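Local coordinates for protein Two-component system sensor histidine kinase (Bacteroides thetaiotaomicron, PDB 3OTT) that probably senses saccharides through this extracellular beta-propeller and beta-sandwich region and relays the signal by histidine kinase activity to control transcription, at residues Ala510-Gly515 with Gln548-Phe553. Sequence-based numbering, arbitrary orientation.
Sequences ADELTG and QQSISF
Asp511 reaches Gln548 through a bridging water, whereas Glu512 meets Gln548 and Ser550 directly, in a small, mostly polar contact at the surface. The carboxylate of Asp511 has two tasks. Its OD1 takes a weak, bent bond from the backbone N of Glu512 (2.9 Å), a link to the next residue. Asp511 OD1 also accepts a hydrogen bond from the water at 2.9 Å, and that water in turn receives a weak bond from NE2 of Gln548.

Glu512 then spans the gap between the loop and the strand, where the nearest CA atoms, of Glu512 and Ser550, are 9.5 Å apart. Its CG lies anti to the backbone N (chi1 -169°), and the extended chain carries the carboxylate to the strand, where OE1 faces Gln548 and OE2 faces Ser550. Glu512 OE1 lies 3.3 Å from Gln548 NE2, a weak bond with an N-H...O angle of only 128°; carboxylate and amide planes stand 80° apart. Gln548 brings its amide there by a bend in the middle of its side chain. Glu512 OE2 sits 3.5 Å from Ser550 OG and equally near Ser550 CB; at that length the bond from the hydroxyl is weak, and Val538 O is a second, also weak, acceptor within reach of the same proton, whose choice is not settled. Lys517 adds a long, weak ion pair to OE2, which may partly offset the negative charge.

Leu513 centres an inverse gamma turn, and its side chain packs on Val532, Phe534 and Met539. The contact ties the loop between two successive four-stranded propeller blades to the outer edge of the second: the loop leaves strand 504-508, the last of one blade, for strand 519-524, the first of the next, and touches the fourth strand of that blade, 547-552, at the far edge of the sheet from 519-524 and paired antiparallel with strand 537-542.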
loop_
_atom_site.group_PDB
_atom_site.type_symbol
_atom_site.label_atom_id
_atom_site.label_comp_id
_atom_site.label_asym_id
_atom_site.label_seq_id
_atom_site.Cartn_x
_atom_site.Cartn_y
_atom_site.Cartn_z
ATOM N N ALA B 510 -27.602 -40.542 -8.734
ATOM C CA ALA B 510 -28.599 -39.765 -8.012
ATOM C C ALA B 510 -29.123 -40.533 -6.791
ATOM O O ALA B 510 -29.746 -39.954 -5.912
ATOM C CB ALA B 510 -29.799 -39.334 -8.960
ATOM N N ASP B 511 -28.878 -41.830 -6.759
ATOM C CA ASP B 511 -29.338 -42.650 -5.659
ATOM C C ASP B 511 -28.605 -42.294 -4.346
ATOM O O ASP B 511 -29.211 -42.248 -3.289
ATOM C CB ASP B 511 -29.264 -44.151 -6.029
ATOM C CG ASP B 511 -27.830 -44.638 -6.347
ATOM O OD1 ASP B 511 -26.896 -43.804 -6.592
ATOM O OD2 ASP B 511 -27.642 -45.885 -6.360
ATOM N N GLU B 512 -27.319 -41.969 -4.443
ATOM C CA GLU B 512 -26.512 -41.598 -3.304
ATOM C C GLU B 512 -26.238 -40.091 -3.235
ATOM O O GLU B 512 -26.321 -39.486 -2.158
ATOM C CB GLU B 512 -25.185 -42.383 -3.378
ATOM C CG GLU B 512 -24.348 -42.286 -2.116
ATOM C CD GLU B 512 -23.219 -43.343 -2.017
ATOM O OE1 GLU B 512 -23.191 -44.326 -2.815
ATOM O OE2 GLU B 512 -22.365 -43.167 -1.108
ATOM N N LEU B 513 -25.902 -39.462 -4.370
ATOM C CA LEU B 513 -25.548 -38.058 -4.340
ATOM C C LEU B 513 -26.769 -37.132 -4.266
ATOM O O LEU B 513 -27.142 -36.515 -5.244
ATOM C CB LEU B 513 -24.704 -37.737 -5.537
ATOM C CG LEU B 513 -23.294 -38.327 -5.632
ATOM C CD1 LEU B 513 -22.792 -37.964 -7.047
ATOM C CD2 LEU B 513 -22.386 -37.748 -4.602
ATOM N N THR B 514 -27.392 -37.029 -3.102
ATOM C CA THR B 514 -28.734 -36.471 -3.003
ATOM C C THR B 514 -28.952 -36.014 -1.546
ATOM O O THR B 514 -28.314 -36.559 -0.639
ATOM C CB THR B 514 -29.783 -37.539 -3.414
ATOM O OG1 THR B 514 -31.085 -36.974 -3.479
ATOM C CG2 THR B 514 -29.840 -38.634 -2.439
ATOM N N GLY B 515 -29.830 -35.019 -1.346
ATOM C CA GLY B 515 -30.089 -34.431 -0.018
ATOM C C GLY B 515 -28.800 -33.881 0.562
ATOM O O GLY B 515 -28.143 -33.029 -0.051
ATOM N N GLN B 548 -18.291 -47.054 -8.534
ATOM C CA GLN B 548 -18.263 -45.943 -7.643
ATOM C C GLN B 548 -17.943 -46.401 -6.228
ATOM O O GLN B 548 -18.501 -47.385 -5.752
ATOM C CB GLN B 548 -19.665 -45.338 -7.759
ATOM C CG GLN B 548 -19.983 -44.287 -6.864
ATOM C CD GLN B 548 -20.608 -44.812 -5.631
ATOM O OE1 GLN B 548 -19.958 -44.871 -4.583
ATOM N NE2 GLN B 548 -21.873 -45.216 -5.729
ATOM N N GLN B 549 -17.047 -45.683 -5.558
ATOM C CA GLN B 549 -16.744 -45.902 -4.136
ATOM C C GLN B 549 -16.748 -44.531 -3.430
ATOM O O GLN B 549 -16.438 -43.489 -4.000
ATOM C CB GLN B 549 -15.376 -46.602 -3.958
ATOM C CG GLN B 549 -15.401 -47.880 -3.122
ATOM C CD GLN B 549 -13.983 -48.373 -2.721
ATOM O OE1 GLN B 549 -13.465 -49.315 -3.318
ATOM N NE2 GLN B 549 -13.367 -47.733 -1.708
ATOM N N SER B 550 -17.091 -44.540 -2.168
ATOM C CA SER B 550 -17.376 -43.318 -1.497
ATOM C C SER B 550 -16.843 -43.382 -0.085
ATOM O O SER B 550 -16.828 -44.444 0.513
ATOM C CB SER B 550 -18.905 -43.155 -1.490
ATOM O OG SER B 550 -19.165 -41.857 -1.095
ATOM N N ILE B 551 -16.367 -42.254 0.439
ATOM C CA ILE B 551 -15.908 -42.188 1.832
ATOM C C ILE B 551 -16.408 -40.916 2.464
ATOM O O ILE B 551 -16.765 -39.967 1.781
ATOM C CB ILE B 551 -14.358 -42.153 1.964
ATOM C CG1 ILE B 551 -13.776 -41.105 1.023
ATOM C CG2 ILE B 551 -13.743 -43.542 1.749
ATOM C CD1 ILE B 551 -12.559 -40.460 1.543
ATOM N N SER B 552 -16.424 -40.884 3.783
ATOM C CA SER B 552 -16.712 -39.643 4.477
ATOM C C SER B 552 -15.529 -39.398 5.358
ATOM O O SER B 552 -14.870 -40.322 5.799
ATOM C CB SER B 552 -18.003 -39.734 5.295
ATOM O OG SER B 552 -17.798 -40.570 6.407
ATOM N N PHE B 553 -15.224 -38.147 5.599
ATOM C CA PHE B 553 -14.030 -37.889 6.333
ATOM C C PHE B 553 -14.281 -36.796 7.330
ATOM O O PHE B 553 -14.994 -35.830 7.056
ATOM C CB PHE B 553 -12.861 -37.543 5.396
ATOM C CG PHE B 553 -13.147 -36.414 4.469
ATOM C CD1 PHE B 553 -13.175 -35.092 4.939
ATOM C CD2 PHE B 553 -13.397 -36.653 3.134
ATOM C CE1 PHE B 553 -13.458 -34.034 4.100
ATOM C CE2 PHE B 553 -13.670 -35.589 2.281
ATOM C CZ PHE B 553 -13.703 -34.273 2.771
HETATM O O HOH W 1 -24.540 -45.457 -7.077
#